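RNA-binding protein HI_1333 (PDB 1JO0) probably binds RNA, as a small single-domain member of the CRS1/YhbY (CRM) family. Local coordinates at residues 34-38 / 66-70; 69-73 / 83-87. All blocks are in the same frame, centred on the assembly; numbering follows the deposited sequence. Where two conformers were deposited one is given.

Contact 1: residues 34-38 / 66-70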
loop_
_atom_site.group_PDB
_atom_site.type_symbol
_atom_site.label_atom_id
_atom_site.label_comp_id
_atom_site.label_asym_id
_atom_site.label_seq_id
_atom_site.Cartn_x
_atom_site.Cartn_y
_atom_site.Cartn_z
ATOM N N LEU A 34 0.036 -7.422 -9.160
ATOM C CA LEU A 34 -1.180 -6.627 -8.926
ATOM C C LEU A 34 -2.233 -7.483 -8.247
ATOM O O LEU A 34 -2.916 -6.975 -7.364
ATOM C CB LEU A 34 -1.696 -6.074 -10.245
ATOM C CG LEU A 34 -3.027 -5.325 -10.155
ATOM C CD1 LEU A 34 -2.862 -4.145 -9.187
ATOM C CD2 LEU A 34 -3.502 -4.939 -11.538
ATOM N N ALA A 35 -2.346 -8.723 -8.686
ATOM C CA ALA A 35 -3.302 -9.601 -8.000
ATOM C C ALA A 35 -2.926 -9.818 -6.554
ATOM O O ALA A 35 -3.813 -9.923 -5.697
ATOM C CB ALA A 35 -3.404 -10.905 -8.795
ATOM N N GLU A 36 -1.662 -9.903 -6.237
ATOM C CA GLU A 36 -1.209 -10.091 -4.859
ATOM C C GLU A 36 -1.574 -8.832 -4.071
ATOM O O GLU A 36 -2.019 -8.959 -2.943
ATOM C CB GLU A 36 0.276 -10.347 -4.758
ATOM C CG GLU A 36 0.832 -11.700 -5.252
ATOM C CD GLU A 36 2.347 -11.641 -5.106
ATOM O OE1 GLU A 36 3.095 -11.690 -6.099
ATOM O OE2 GLU A 36 2.796 -11.521 -3.939
ATOM N N ILE A 37 -1.408 -7.657 -4.663
ATOM C CA ILE A 37 -1.744 -6.412 -3.954
ATOM C C ILE A 37 -3.239 -6.350 -3.747
ATOM O O ILE A 37 -3.699 -6.000 -2.638
ATOM C CB ILE A 37 -1.186 -5.195 -4.702
ATOM C CG1 ILE A 37 0.357 -5.219 -4.682
ATOM C CG2 ILE A 37 -1.688 -3.911 -4.102
ATOM C CD1 ILE A 37 0.996 -4.201 -5.616
ATOM N N GLU A 38 -4.033 -6.668 -4.731
ATOM C CA GLU A 38 -5.488 -6.688 -4.530
ATOM C C GLU A 38 -5.916 -7.636 -3.419
ATOM O O GLU A 38 -6.730 -7.302 -2.593
ATOM C CB GLU A 38 -6.179 -7.169 -5.798
ATOM C CG GLU A 38 -6.452 -6.077 -6.753
ATOM C CD GLU A 38 -7.543 -5.097 -6.301
ATOM O OE1 GLU A 38 -7.437 -3.944 -6.726
ATOM O OE2 GLU A 38 -8.490 -5.438 -5.569
ATOM N N ILE A 66 -0.155 1.463 -9.060
ATOM C CA ILE A 66 -0.849 0.760 -7.972
ATOM C C ILE A 66 -2.068 1.590 -7.577
ATOM O O ILE A 66 -3.171 1.080 -7.439
ATOM C CB ILE A 66 0.058 0.448 -6.771
ATOM C CG1 ILE A 66 1.190 -0.518 -7.131
ATOM C CG2 ILE A 66 -0.765 -0.021 -5.575
ATOM C CD1 ILE A 66 2.259 -0.689 -6.117
ATOM N N VAL A 67 -1.898 2.890 -7.325
ATOM C CA VAL A 67 -3.025 3.703 -6.883
ATOM C C VAL A 67 -4.075 3.735 -7.966
ATOM O O VAL A 67 -5.278 3.659 -7.696
ATOM C CB VAL A 67 -2.512 5.107 -6.513
ATOM C CG1 VAL A 67 -3.647 6.077 -6.359
ATOM C CG2 VAL A 67 -1.665 5.012 -5.226
ATOM N N ARG A 68 -3.715 3.869 -9.235
ATOM C CA ARG A 68 -4.696 3.921 -10.304
ATOM C C ARG A 68 -5.521 2.653 -10.354
ATOM O O ARG A 68 -6.724 2.687 -10.470
ATOM C CB ARG A 68 -3.994 4.083 -11.657
ATOM C CG ARG A 68 -4.974 4.236 -12.812
ATOM C CD ARG A 68 -4.278 4.536 -14.129
ATOM N NE ARG A 68 -5.210 4.470 -15.255
ATOM C CZ ARG A 68 -5.286 3.575 -16.213
ATOM N NH1 ARG A 68 -4.468 2.538 -16.308
ATOM N NH2 ARG A 68 -6.221 3.714 -17.144
ATOM N N GLU A 69 -4.861 1.506 -10.300
ATOM C CA GLU A 69 -5.552 0.223 -10.459
ATOM C C GLU A 69 -6.383 -0.173 -9.248
ATOM O O GLU A 69 -7.475 -0.752 -9.433
ATOM C CB GLU A 69 -4.487 -0.860 -10.679
ATOM C CG GLU A 69 -3.671 -0.667 -11.956
ATOM C CD GLU A 69 -4.469 -1.234 -13.115
ATOM O OE1 GLU A 69 -5.701 -1.348 -13.055
ATOM O OE2 GLU A 69 -3.784 -1.497 -14.104
ATOM N N THR A 70 -5.864 0.125 -8.075
ATOM C CA THR A 70 -6.481 -0.389 -6.847
ATOM C C THR A 70 -7.360 0.626 -6.117
ATOM O O THR A 70 -8.181 0.237 -5.284
ATOM C CB THR A 70 -5.442 -0.853 -5.824
ATOM O OG1 THR A 70 -4.692 0.272 -5.307
ATOM C CG2 THR A 70 -4.482 -1.913 -6.353
HETATM O O HOH W 1 -6.585 -3.681 -9.003
#
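Helices 31-44 and 56-70 meet here at a wide angle: the axes of the two short segments approach to 11.0 Å and cross at -64°. The nearest CA pairs are Leu34-Ile66 at 7.5 Å and Glu38-Thr70 at 6.8 Å, and the helices touch over about one turn each, around the crossing.

The packing is mainly apolar. On the buried side Ile37 CD1 lies 3.8 Å from Ile66 CD1, and Ile37 CG2 sits 4.1 Å from Thr70 CG2. Both isoleucines also touch Leu29, and Ile66 also touches Leu82 and Leu84 of strand 81-85. Nearer the surface, Leu34 CD1 packs 4.0 Å from both Glu69 CB and Thr70 CG2, so the Thr70 methyl is wedged among Leu34, Ile37 and Glu38.

The Thr70 hydroxyl is turned back to its own helix, OG1 donating to Ile66 O at 2.7 Å, while the methyl CG2 points to helix 31-44.

No direct hydrogen bond joins the segments. Glu38 OE1 is 3.6 Å from Thr70 CG2, and a water lies 2.4 Å from Glu38 OE1 and, by a weak bond, 3.1 Å from Glu69 O. The other carboxylate oxygen of Glu38, OE2, forms a salt bridge with Arg86.

The arrangement is that of two helices crossing obliquely on one face of a mixed β-sheet, the α/β sandwich of the CRM domain, with an isoleucine pair on the sheet side and a hydrated polar margin.

Contact 2: residues 69-73 / 83-87; sequences ETKAA and VLYRP
Arg86 NH1 donates to Thr70 O at 2.8 Å with an N-H...O angle of 165°, the carbonyl lying at the guanidinium edge near its plane; chi1 and chi2 are t and chi3 is p (69°). NH2 forms a salt bridge with Glu38 of helix 31-44. Two backbone hydrogen bonds, Ala73 N to Tyr85 O at 2.8 Å and Tyr85 N to Ala73 O at 3.0 Å, make Ala73 and Tyr85 an antiparallel hydrogen-bonded pair, CA atoms 5.1 Å apart; Leu84 CA adds a CA-H...O contact to Ala73 O at 3.2 Å. Helix 56-70 ends at Thr70 (phi/psi -101/-20); Lys71 turns to positive phi (63/18), and Ala72 (-70/153) and Ala73 (-83/140) are extended. Thr70 OG1 (chi1 p) accepts from Ala72 N at 3.1 Å, an ST turn, and also hydrogen-bonds to Ile66 O, one turn back. This is the passage from a helix into edge strand 73-78, which forms a β-hairpin with strand 81-85 in the CRM-domain sheet. Beyond the bridge, Ala72 and Arg86 bring their CA atoms to 4.7 Å; the CA 70-to-73 and CA 83-to-86 directions are 113° apart. Ala72 CB packs 4.2 Å from Leu84 CB (rotamer mt) and 4.3 Å from Arg86 CB. On the other face, with Ala73, the Tyr85 ring (chi1 t) packs on Leu95.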
loop_
_atom_site.group_PDB
_atom_site.type_symbol
_atom_site.label_atom_id
_atom_site.label_comp_id
_atom_site.label_asym_id
_atom_site.label_seq_id
_atom_site.Cartn_x
_atom_site.Cartn_y
_atom_site.Cartn_z
ATOM N N GLU A 69 -4.861 1.506 -10.300
ATOM C CA GLU A 69 -5.552 0.223 -10.459
ATOM C C GLU A 69 -6.383 -0.173 -9.248
ATOM O O GLU A 69 -7.475 -0.752 -9.433
ATOM C CB GLU A 69 -4.487 -0.860 -10.679
ATOM C CG GLU A 69 -3.671 -0.667 -11.956
ATOM C CD GLU A 69 -4.469 -1.234 -13.115
ATOM O OE1 GLU A 69 -5.701 -1.348 -13.055
ATOM O OE2 GLU A 69 -3.784 -1.497 -14.104
ATOM N N THR A 70 -5.864 0.125 -8.075
ATOM C CA THR A 70 -6.481 -0.389 -6.847
ATOM C C THR A 70 -7.360 0.626 -6.117
ATOM O O THR A 70 -8.181 0.237 -5.284
ATOM C CB THR A 70 -5.442 -0.853 -5.824
ATOM O OG1 THR A 70 -4.692 0.272 -5.307
ATOM C CG2 THR A 70 -4.482 -1.913 -6.353
ATOM N N LYS A 71 -7.177 1.917 -6.382
ATOM C CA LYS A 71 -7.860 2.990 -5.659
ATOM C C LYS A 71 -7.508 3.051 -4.185
ATOM O O LYS A 71 -8.206 3.700 -3.390
ATOM C CB LYS A 71 -9.377 2.910 -5.846
ATOM C CG LYS A 71 -9.769 2.569 -7.260
ATOM C CD LYS A 71 -9.146 3.407 -8.337
ATOM C CE LYS A 71 -9.849 3.029 -9.643
ATOM N NZ LYS A 71 -9.454 1.693 -10.192
ATOM N N ALA A 72 -6.389 2.409 -3.798
ATOM C CA ALA A 72 -5.870 2.551 -2.461
ATOM C C ALA A 72 -5.300 3.948 -2.237
ATOM O O ALA A 72 -4.845 4.602 -3.194
ATOM C CB ALA A 72 -4.804 1.501 -2.166
ATOM N N ALA A 73 -5.315 4.367 -0.990
ATOM C CA ALA A 73 -4.636 5.539 -0.510
ATOM C C ALA A 73 -3.174 5.260 -0.210
ATOM O O ALA A 73 -2.838 4.256 0.396
ATOM C CB ALA A 73 -5.281 6.106 0.758
ATOM N N VAL A 83 3.320 2.062 1.942
ATOM C CA VAL A 83 2.228 1.707 2.830
ATOM C C VAL A 83 0.931 2.203 2.184
ATOM O O VAL A 83 0.842 3.393 1.808
ATOM C CB VAL A 83 2.410 2.349 4.207
ATOM C CG1 VAL A 83 1.268 1.886 5.116
ATOM C CG2 VAL A 83 3.781 2.026 4.841
ATOM N N LEU A 84 -0.027 1.317 2.020
ATOM C CA LEU A 84 -1.259 1.577 1.283
ATOM C C LEU A 84 -2.474 1.177 2.120
ATOM O O LEU A 84 -2.354 0.246 2.937
ATOM C CB LEU A 84 -1.288 0.818 -0.020
ATOM C CG LEU A 84 -0.175 1.068 -1.017
ATOM C CD1 LEU A 84 -0.086 -0.058 -2.026
ATOM C CD2 LEU A 84 -0.436 2.377 -1.708
ATOM N N TYR A 85 -3.602 1.804 1.879
ATOM C CA TYR A 85 -4.825 1.466 2.596
ATOM C C TYR A 85 -6.039 1.536 1.700
ATOM O O TYR A 85 -6.202 2.521 0.972
ATOM C CB TYR A 85 -5.031 2.377 3.805
ATOM C CG TYR A 85 -6.355 2.209 4.506
ATOM C CD1 TYR A 85 -6.558 1.201 5.454
ATOM C CD2 TYR A 85 -7.435 3.052 4.260
ATOM C CE1 TYR A 85 -7.789 1.068 6.089
ATOM C CE2 TYR A 85 -8.643 2.920 4.894
ATOM C CZ TYR A 85 -8.825 1.929 5.812
ATOM O OH TYR A 85 -10.024 1.797 6.456
ATOM N N ARG A 86 -6.907 0.525 1.784
ATOM C CA ARG A 86 -8.209 0.637 1.140
ATOM C C ARG A 86 -9.269 0.022 2.071
ATOM O O ARG A 86 -9.011 -1.098 2.540
ATOM C CB ARG A 86 -8.234 -0.086 -0.186
ATOM C CG ARG A 86 -9.464 0.178 -1.030
ATOM C CD ARG A 86 -9.374 -0.518 -2.364
ATOM N NE ARG A 86 -9.462 -1.960 -2.283
ATOM C CZ ARG A 86 -9.105 -2.812 -3.236
ATOM N NH1 ARG A 86 -8.574 -2.392 -4.385
ATOM N NH2 ARG A 86 -9.276 -4.111 -2.998
ATOM N N PRO A 87 -10.369 0.695 2.331
ATOM C CA PRO A 87 -11.350 0.130 3.258
ATOM C C PRO A 87 -12.075 -1.061 2.644
ATOM O O PRO A 87 -12.287 -1.120 1.446
ATOM C CB PRO A 87 -12.296 1.311 3.505
ATOM C CG PRO A 87 -12.211 2.115 2.243
ATOM C CD PRO A 87 -10.777 2.002 1.808
#

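How the contacts relate
Contacts 1 and 2 share Glu69 and Thr70, the last two residues of helix 56-70, and their centres lie 8 Å apart. Thr70 serves both: its methyl faces helix 31-44 in contact 1, while its carbonyl meets Arg86 in contact 2. The same guanidinium joins the two directly, since Arg86 NH2 forms a salt bridge with Glu38 OE2 at 3.0 Å, linking helix 31-44 to the end of strand 81-85. In the apolar layer, Ile66 CG2 packs 3.6 Å from Leu84 CD1, continuing the packing from between the helices onto the sheet, and Val67 CG1 comes within 3.7 Å of Ala72 O. Together they tie both helices to the hairpin strands.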